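Local coordinates for hypothetical ntf2-like protein (Bacteroides fragilis, PDB 3SBU) that is of unknown function but belongs to the DUF4348 family of the NTF2 clan, whose members share a cystatin-like fold of helices packed on a curved beta sheet, at residues F95-D100 / G217-D222; T110-E115 / S212-G217; Q174-V179 / T192-N197. All coordinates share one frame; numbering follows the deposited sequence. Where two conformers were deposited one is given.

Interaction 1: F95-D100 / G217-D222; sequences FDREED and GQQNDD
Asp96 holds CG beside its backbone N (chi1 -70°) while Gln219 sends CG anti to its own N (chi1 -177°) and stays extended; these torsions set the two CG atoms so that the side chains cross at about a right angle, with the carboxylate and amide planes 58° apart. Asp96 OD2 is gripped twice. Gln219 NE2 donates to its anti lone pair at 2.8 Å, and the backbone N of Asp221 reaches its syn lone pair over the same distance. An aspartate suits the place because one short carboxylate can serve a side-chain amide and a main-chain N-H together, while its OD1 forms a salt bridge with Lys227. Arg97 lies across Gln219, whose OE1 sits over one face of the guanidinium, 3.2 Å from NH1 but at a poor angle for a hydrogen bond. The guanidinium uses its edge instead, NE giving Asp100 OD2 a 2.9 Å bond in its own plane. Water 1 accepts from Asp96 N and donates to Asp100 OD2 and to Gln219 O, tying both loops together. Deeper in, Gln218 bends at chi2 and lays CG 3.6 Å from Phe95 CD2, its aliphatic part meeting the ring while its amide bonds Tyr216, Ile214 and Leu94. The contact thus joins the loop leaving strand 93-95 to the one running from strand 212-215 to strand 226-230, where Phe95 pairs through its backbone with Ile228.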
# COMPACT_ATOMS: atom_id res chain seq x y z
N PHE A 95 1.29 6.81 -21.61
CA PHE A 95 2.15 7.92 -22.03
C PHE A 95 3.53 7.37 -22.40
O PHE A 95 3.87 6.27 -21.97
CB PHE A 95 2.29 8.96 -20.85
CG PHE A 95 0.99 9.47 -20.28
CD1 PHE A 95 0.34 8.77 -19.26
CD2 PHE A 95 0.39 10.60 -20.80
CE1 PHE A 95 -0.90 9.21 -18.76
CE2 PHE A 95 -0.86 11.04 -20.31
CZ PHE A 95 -1.50 10.34 -19.29
N ASP A 96 4.33 8.15 -23.11
CA ASP A 96 5.71 7.85 -23.47
C ASP A 96 6.68 8.66 -22.63
O ASP A 96 7.86 8.32 -22.55
CB ASP A 96 5.97 8.24 -24.95
CG ASP A 96 5.28 7.39 -25.97
OD1 ASP A 96 4.57 6.43 -25.57
OD2 ASP A 96 5.44 7.67 -27.17
N ARG A 97 6.20 9.82 -22.12
CA ARG A 97 6.98 10.82 -21.39
C ARG A 97 6.14 11.37 -20.25
O ARG A 97 4.97 11.64 -20.45
CB ARG A 97 7.34 11.97 -22.34
CG ARG A 97 7.92 11.55 -23.68
CD ARG A 97 8.22 12.73 -24.55
NE ARG A 97 7.00 13.28 -25.15
CZ ARG A 97 6.99 13.96 -26.29
NH1 ARG A 97 8.13 14.19 -26.94
NH2 ARG A 97 5.85 14.41 -26.79
N GLU A 98 6.76 11.60 -19.09
CA GLU A 98 6.10 12.05 -17.88
C GLU A 98 5.42 13.40 -18.08
O GLU A 98 4.31 13.59 -17.57
CB GLU A 98 7.11 12.12 -16.72
CG GLU A 98 6.45 12.45 -15.39
CD GLU A 98 7.40 12.60 -14.21
OE1 GLU A 98 8.63 12.48 -14.41
OE2 GLU A 98 6.91 12.85 -13.09
N GLU A 99 6.07 14.34 -18.78
CA GLU A 99 5.52 15.70 -18.95
C GLU A 99 4.20 15.70 -19.74
O GLU A 99 3.40 16.62 -19.57
CB GLU A 99 6.53 16.68 -19.58
CG GLU A 99 6.95 16.32 -21.00
CD GLU A 99 8.08 15.31 -21.15
OE1 GLU A 99 8.36 14.54 -20.20
OE2 GLU A 99 8.74 15.35 -22.21
N ASP A 100 3.96 14.66 -20.56
CA ASP A 100 2.72 14.52 -21.33
C ASP A 100 1.50 14.24 -20.43
O ASP A 100 0.39 14.47 -20.87
CB ASP A 100 2.85 13.43 -22.40
CG ASP A 100 3.77 13.84 -23.55
OD1 ASP A 100 4.02 15.06 -23.72
OD2 ASP A 100 4.24 12.94 -24.27
N GLY A 217 -3.81 14.00 -26.51
CA GLY A 217 -2.75 14.55 -27.35
C GLY A 217 -1.34 14.10 -26.96
O GLY A 217 -0.37 14.56 -27.54
N GLN A 218 -1.21 13.16 -25.99
CA GLN A 218 0.10 12.66 -25.59
C GLN A 218 0.72 11.79 -26.68
O GLN A 218 0.02 11.04 -27.33
CB GLN A 218 0.05 11.87 -24.24
CG GLN A 218 -0.66 10.49 -24.28
CD GLN A 218 -2.13 10.60 -23.95
OE1 GLN A 218 -2.80 11.61 -24.23
NE2 GLN A 218 -2.67 9.53 -23.39
N GLN A 219 2.04 11.86 -26.81
CA GLN A 219 2.79 11.04 -27.76
C GLN A 219 2.57 9.57 -27.47
O GLN A 219 2.60 9.13 -26.29
CB GLN A 219 4.29 11.38 -27.69
CG GLN A 219 5.13 10.62 -28.72
CD GLN A 219 6.58 10.82 -28.42
OE1 GLN A 219 7.20 11.80 -28.86
NE2 GLN A 219 7.15 9.88 -27.69
N ASN A 220 2.29 8.85 -28.54
CA ASN A 220 2.08 7.41 -28.54
C ASN A 220 2.87 6.86 -29.71
O ASN A 220 2.33 6.64 -30.79
CB ASN A 220 0.58 7.12 -28.65
CG ASN A 220 0.20 5.67 -28.50
OD1 ASN A 220 -0.94 5.30 -28.76
ND2 ASN A 220 1.12 4.84 -28.03
N ASP A 221 4.19 6.73 -29.51
CA ASP A 221 5.11 6.27 -30.56
C ASP A 221 5.53 4.84 -30.24
O ASP A 221 5.99 4.58 -29.13
CB ASP A 221 6.29 7.25 -30.63
CG ASP A 221 7.52 6.87 -31.46
OD1 ASP A 221 7.46 5.87 -32.21
OD2 ASP A 221 8.56 7.58 -31.34
N ASP A 222 5.39 3.89 -31.21
CA ASP A 222 5.75 2.50 -30.89
C ASP A 222 7.27 2.31 -30.85
O ASP A 222 7.71 1.29 -30.34
CB ASP A 222 5.06 1.46 -31.80
CG ASP A 222 5.37 1.63 -33.26
OD1 ASP A 222 4.88 2.63 -33.85
OD2 ASP A 222 6.04 0.75 -33.82
O HOH W 1 3.18 10.53 -24.06
O HOH W 2 2.76 15.03 -27.00

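Interaction 2: T110-E115 / S212-G217; sequences TSVQVE and SNINYG
Gln113 and Asn215 repeat in their side chains the bond their backbones make: Asn215 ND2 donates to Gln113 OE1 at 2.7 Å and nearly straight, while Asn215 N donates to Gln113 O at 2.8 Å. The two side chains run side by side, pointing the same way. Gln113 is bent at chi2 (87°), and OE1 lies almost in the amide plane of Asn215. Asn215 also turns the chain at the end of the pairing, because OD1 accepts from Gly217 N in an Asx turn, a role open to a short amide. Glycine follows well there, since a CB at Gly217 would press on the preceding carbonyl oxygen. Two residues along, Glu115 and Asn213 form the next hydrogen-bonded pair, with Glu115 N giving 2.7 Å to Asn213 O. On the face that carries Gln113 and Asn215, Asn213 ND2 meets Glu115 OE1 at 3.2 Å from above the carboxylate plane, while Asn213 OD1 accepts from Leu94 N. The face of Val112, Val114 and Ile214 is mainly apolar. Val112 CG1 presses to 3.5 Å from Ile214 CG2, tighter than usual for carbons, and Val114 and Ile214 face Phe41 of helix 41-50. Branched residues fill that side compactly. Strand 212-215 is an outermost strand of a mixed sheet within the chain, bound antiparallel to strand 111-116, with a helix against its apolar face, as in the cystatin-like fold of the NTF2 clan.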
# COMPACT_ATOMS: atom_id res chain seq x y z
N THR A 110 -10.82 19.96 -27.90
CA THR A 110 -12.10 19.91 -28.61
C THR A 110 -12.26 18.58 -29.37
O THR A 110 -13.31 18.33 -29.98
CB THR A 110 -12.28 21.12 -29.54
OG1 THR A 110 -11.26 21.12 -30.52
CG2 THR A 110 -12.28 22.46 -28.78
N SER A 111 -11.24 17.72 -29.32
CA SER A 111 -11.26 16.38 -29.90
C SER A 111 -10.40 15.46 -29.03
O SER A 111 -9.24 15.76 -28.76
CB SER A 111 -10.83 16.38 -31.37
OG SER A 111 -9.43 16.54 -31.52
N VAL A 112 -11.03 14.40 -28.50
CA VAL A 112 -10.43 13.41 -27.61
C VAL A 112 -10.87 12.02 -28.09
O VAL A 112 -12.00 11.86 -28.56
CB VAL A 112 -10.83 13.67 -26.13
CG1 VAL A 112 -10.30 12.59 -25.21
CG2 VAL A 112 -10.36 15.04 -25.64
N GLN A 113 -10.00 11.01 -27.97
CA GLN A 113 -10.37 9.65 -28.33
C GLN A 113 -10.23 8.73 -27.15
O GLN A 113 -9.30 8.89 -26.36
CB GLN A 113 -9.54 9.10 -29.51
CG GLN A 113 -9.67 9.89 -30.80
CD GLN A 113 -8.68 11.03 -30.85
OE1 GLN A 113 -7.49 10.83 -30.64
NE2 GLN A 113 -9.15 12.25 -31.07
N VAL A 114 -11.15 7.78 -27.03
CA VAL A 114 -11.11 6.73 -26.02
C VAL A 114 -10.70 5.47 -26.75
O VAL A 114 -11.17 5.22 -27.87
CB VAL A 114 -12.41 6.61 -25.21
CG1 VAL A 114 -12.36 5.41 -24.26
CG2 VAL A 114 -12.68 7.90 -24.43
N GLU A 115 -9.77 4.71 -26.18
CA GLU A 115 -9.25 3.49 -26.81
C GLU A 115 -9.37 2.27 -25.93
O GLU A 115 -9.17 2.36 -24.72
CB GLU A 115 -7.76 3.62 -27.18
CG GLU A 115 -7.37 4.87 -27.97
CD GLU A 115 -5.91 5.29 -27.94
OE1 GLU A 115 -5.07 4.55 -27.36
OE2 GLU A 115 -5.60 6.38 -28.47
N SER A 212 -7.26 0.39 -21.32
CA SER A 212 -7.92 1.55 -21.88
C SER A 212 -6.88 2.64 -22.09
O SER A 212 -5.76 2.54 -21.57
CB SER A 212 -9.04 2.04 -20.98
OG SER A 212 -8.56 2.54 -19.74
N ASN A 213 -7.25 3.66 -22.84
CA ASN A 213 -6.42 4.82 -23.02
C ASN A 213 -7.31 5.93 -23.45
O ASN A 213 -8.37 5.70 -24.04
CB ASN A 213 -5.25 4.60 -24.01
CG ASN A 213 -4.18 5.66 -23.91
OD1 ASN A 213 -4.05 6.38 -22.90
ND2 ASN A 213 -3.36 5.74 -24.94
N ILE A 214 -6.96 7.14 -23.05
CA ILE A 214 -7.65 8.34 -23.46
C ILE A 214 -6.60 9.21 -24.12
O ILE A 214 -5.56 9.43 -23.53
CB ILE A 214 -8.42 9.05 -22.33
CG1 ILE A 214 -9.43 8.10 -21.66
CG2 ILE A 214 -9.07 10.32 -22.86
CD1 ILE A 214 -10.12 8.67 -20.39
N ASN A 215 -6.84 9.62 -25.37
CA ASN A 215 -5.87 10.44 -26.06
C ASN A 215 -6.16 11.89 -25.82
O ASN A 215 -7.05 12.47 -26.43
CB ASN A 215 -5.80 10.09 -27.58
CG ASN A 215 -4.83 10.98 -28.31
OD1 ASN A 215 -3.81 11.36 -27.78
ND2 ASN A 215 -5.14 11.41 -29.50
N TYR A 216 -5.37 12.51 -24.95
CA TYR A 216 -5.46 13.93 -24.67
C TYR A 216 -4.45 14.70 -25.56
O TYR A 216 -4.23 15.89 -25.33
CB TYR A 216 -5.18 14.20 -23.18
CG TYR A 216 -6.12 13.51 -22.21
CD1 TYR A 216 -7.34 14.08 -21.87
CD2 TYR A 216 -5.72 12.37 -21.52
CE1 TYR A 216 -8.17 13.50 -20.91
CE2 TYR A 216 -6.55 11.76 -20.57
CZ TYR A 216 -7.77 12.33 -20.27
OH TYR A 216 -8.56 11.73 -19.33
N GLY A 217 -3.81 14.00 -26.51
CA GLY A 217 -2.75 14.55 -27.35
C GLY A 217 -1.34 14.10 -26.96
O GLY A 217 -0.37 14.56 -27.54
O HOH W 3 -6.83 14.54 -28.26

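Interaction 3: Q174-V179 / T192-N197; sequences QPLVFV and TTLDLN
Leu194 lays its CD1 methyl over one face of the Phe178 ring, a CH-pi contact 4.2 Å from the centroid and 20° off the ring normal. The two residues are not a cross-strand pair, so their side chains approach diagonally; Phe178 CG is anti to its backbone N (chi1 -175°), while Leu194 carries CG beside its own N. Closer to the backbone, Phe178 CB rests 3.8 Å from Leu194 CG. Thr192, the true partner of Phe178, comes to the ring edge instead, its CG2 methyl 3.6 Å from CD2. A threonine fits here by showing the ring a methyl while its OG1 bonds Asn67 O of the second subunit. Leu176 completes this face by setting CD2 beside Leu194 CD1, their chains pointing the same way.

The backbones form an antiparallel ladder. Leu176 and Leu194 exchange two hydrogen bonds, as do Phe178 and Thr192, the bond from Thr192 N to Phe178 O measuring 2.8 Å. Between them, Thr193 CA points its hydrogen at Leu176 O. On the opposite face, Pro175, which follows a cis peptide bond, packs CB 3.7 Å from Thr193 CB, and Thr193 OG1 bonds Glu69 N of the second subunit. Gln174 folds back at chi2 so that its amide lies against Leu196 and gives only a weak bond from NE2 to Leu194 O at 3.5 Å. Asp195 begins helix 196-201 as its N-cap, OD1 accepting from Gln198 N.

The chemistry is thus divided: the aromatic and aliphatic groups of Phe178, Leu176 and Leu194 meet on one face, where Phe256 of the same chain and Pro145 of the second subunit also pack. The hairpin therefore owes its internal hold to backbone bonds and apolar contact, and its two threonine hydroxyls bond the second subunit.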
# COMPACT_ATOMS: atom_id res chain seq x y z
N GLN A 174 15.87 -4.25 -10.16
CA GLN A 174 16.11 -4.47 -8.75
C GLN A 174 17.25 -3.60 -8.25
O GLN A 174 18.36 -3.68 -8.76
CB GLN A 174 16.33 -5.96 -8.46
CG GLN A 174 15.01 -6.71 -8.23
CD GLN A 174 14.21 -6.11 -7.08
OE1 GLN A 174 14.65 -6.12 -5.92
NE2 GLN A 174 13.06 -5.50 -7.39
N PRO A 175 16.98 -2.71 -7.26
CA PRO A 175 15.68 -2.49 -6.59
C PRO A 175 14.74 -1.62 -7.44
O PRO A 175 15.18 -0.87 -8.32
CB PRO A 175 16.08 -1.81 -5.29
CG PRO A 175 17.30 -1.02 -5.65
CD PRO A 175 18.03 -1.84 -6.69
N LEU A 176 13.43 -1.76 -7.20
CA LEU A 176 12.40 -1.01 -7.88
C LEU A 176 12.21 0.35 -7.19
O LEU A 176 12.01 0.40 -5.97
CB LEU A 176 11.10 -1.84 -7.89
CG LEU A 176 9.85 -1.17 -8.42
CD1 LEU A 176 10.00 -0.84 -9.92
CD2 LEU A 176 8.66 -2.07 -8.22
N VAL A 177 12.31 1.46 -7.94
CA VAL A 177 12.14 2.78 -7.36
C VAL A 177 10.65 2.95 -6.99
O VAL A 177 9.76 2.59 -7.77
CB VAL A 177 12.67 3.91 -8.28
CG1 VAL A 177 12.30 5.29 -7.74
CG2 VAL A 177 14.18 3.81 -8.43
N PHE A 178 10.39 3.39 -5.76
CA PHE A 178 9.04 3.56 -5.24
C PHE A 178 8.87 4.95 -4.71
O PHE A 178 9.62 5.40 -3.84
CB PHE A 178 8.72 2.50 -4.17
CG PHE A 178 7.32 2.47 -3.64
CD1 PHE A 178 6.23 2.47 -4.49
CD2 PHE A 178 7.08 2.33 -2.27
CE1 PHE A 178 4.95 2.40 -3.99
CE2 PHE A 178 5.80 2.22 -1.78
CZ PHE A 178 4.74 2.26 -2.63
N VAL A 179 7.89 5.63 -5.23
CA VAL A 179 7.60 6.96 -4.75
C VAL A 179 6.25 6.90 -4.05
O VAL A 179 5.27 6.37 -4.60
CB VAL A 179 7.66 8.03 -5.87
CG1 VAL A 179 7.37 9.42 -5.31
CG2 VAL A 179 9.00 8.00 -6.59
N THR A 192 11.68 5.77 -1.99
CA THR A 192 12.26 4.57 -1.39
C THR A 192 12.45 3.53 -2.49
O THR A 192 12.31 3.87 -3.67
CB THR A 192 11.36 4.10 -0.20
OG1 THR A 192 12.02 3.06 0.49
CG2 THR A 192 10.00 3.59 -0.64
N THR A 193 12.73 2.28 -2.12
CA THR A 193 12.88 1.17 -3.06
C THR A 193 12.07 -0.01 -2.58
O THR A 193 11.78 -0.09 -1.39
CB THR A 193 14.36 0.79 -3.28
OG1 THR A 193 14.91 0.37 -2.04
CG2 THR A 193 15.19 1.91 -3.89
N LEU A 194 11.65 -0.90 -3.50
CA LEU A 194 10.96 -2.16 -3.20
C LEU A 194 11.77 -3.32 -3.74
O LEU A 194 12.25 -3.23 -4.88
CB LEU A 194 9.55 -2.26 -3.84
CG LEU A 194 8.49 -1.24 -3.49
CD1 LEU A 194 7.30 -1.40 -4.40
CD2 LEU A 194 8.01 -1.36 -2.04
N ASP A 195 11.86 -4.43 -2.99
CA ASP A 195 12.47 -5.67 -3.47
C ASP A 195 11.35 -6.45 -4.15
O ASP A 195 10.21 -5.97 -4.16
CB ASP A 195 13.20 -6.46 -2.36
CG ASP A 195 12.36 -6.98 -1.19
OD1 ASP A 195 11.13 -7.12 -1.36
OD2 ASP A 195 12.95 -7.30 -0.14
N LEU A 196 11.65 -7.63 -4.74
CA LEU A 196 10.65 -8.40 -5.47
C LEU A 196 9.49 -8.87 -4.58
O LEU A 196 8.34 -8.80 -5.02
CB LEU A 196 11.26 -9.59 -6.24
CG LEU A 196 12.23 -9.24 -7.39
CD1 LEU A 196 12.77 -10.50 -8.05
CD2 LEU A 196 11.58 -8.36 -8.46
N ASN A 197 9.76 -9.27 -3.33
CA ASN A 197 8.70 -9.69 -2.40
C ASN A 197 7.80 -8.51 -2.02
O ASN A 197 6.59 -8.69 -1.89
CB ASN A 197 9.30 -10.33 -1.14
CG ASN A 197 9.94 -11.68 -1.39
OD1 ASN A 197 9.54 -12.45 -2.27
ND2 ASN A 197 10.97 -11.98 -0.62

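How the interactions relate
Along the chain the first segments come in the order 95-100, 110-115, 174-179, and their partners return in reverse, 192-197, 212-217, 217-222, so that interaction 3 closes a short loop within the longer ones closed by interactions 2 and 1. Interactions 1 and 2 are neighbours, with centres about 12 Å apart; they share Gly217, and Gln218 NE2 packs 3.5 Å from Asn213 OD1. Interaction 3 stands apart, its centre about 24 Å from interaction 1 and about 31 Å from interaction 2, on a separate hairpin. Interaction 2 pairs strands within one sheet and interaction 1 clasps loops that lead from the strands, both inside the subunit, while interaction 3 faces the second subunit.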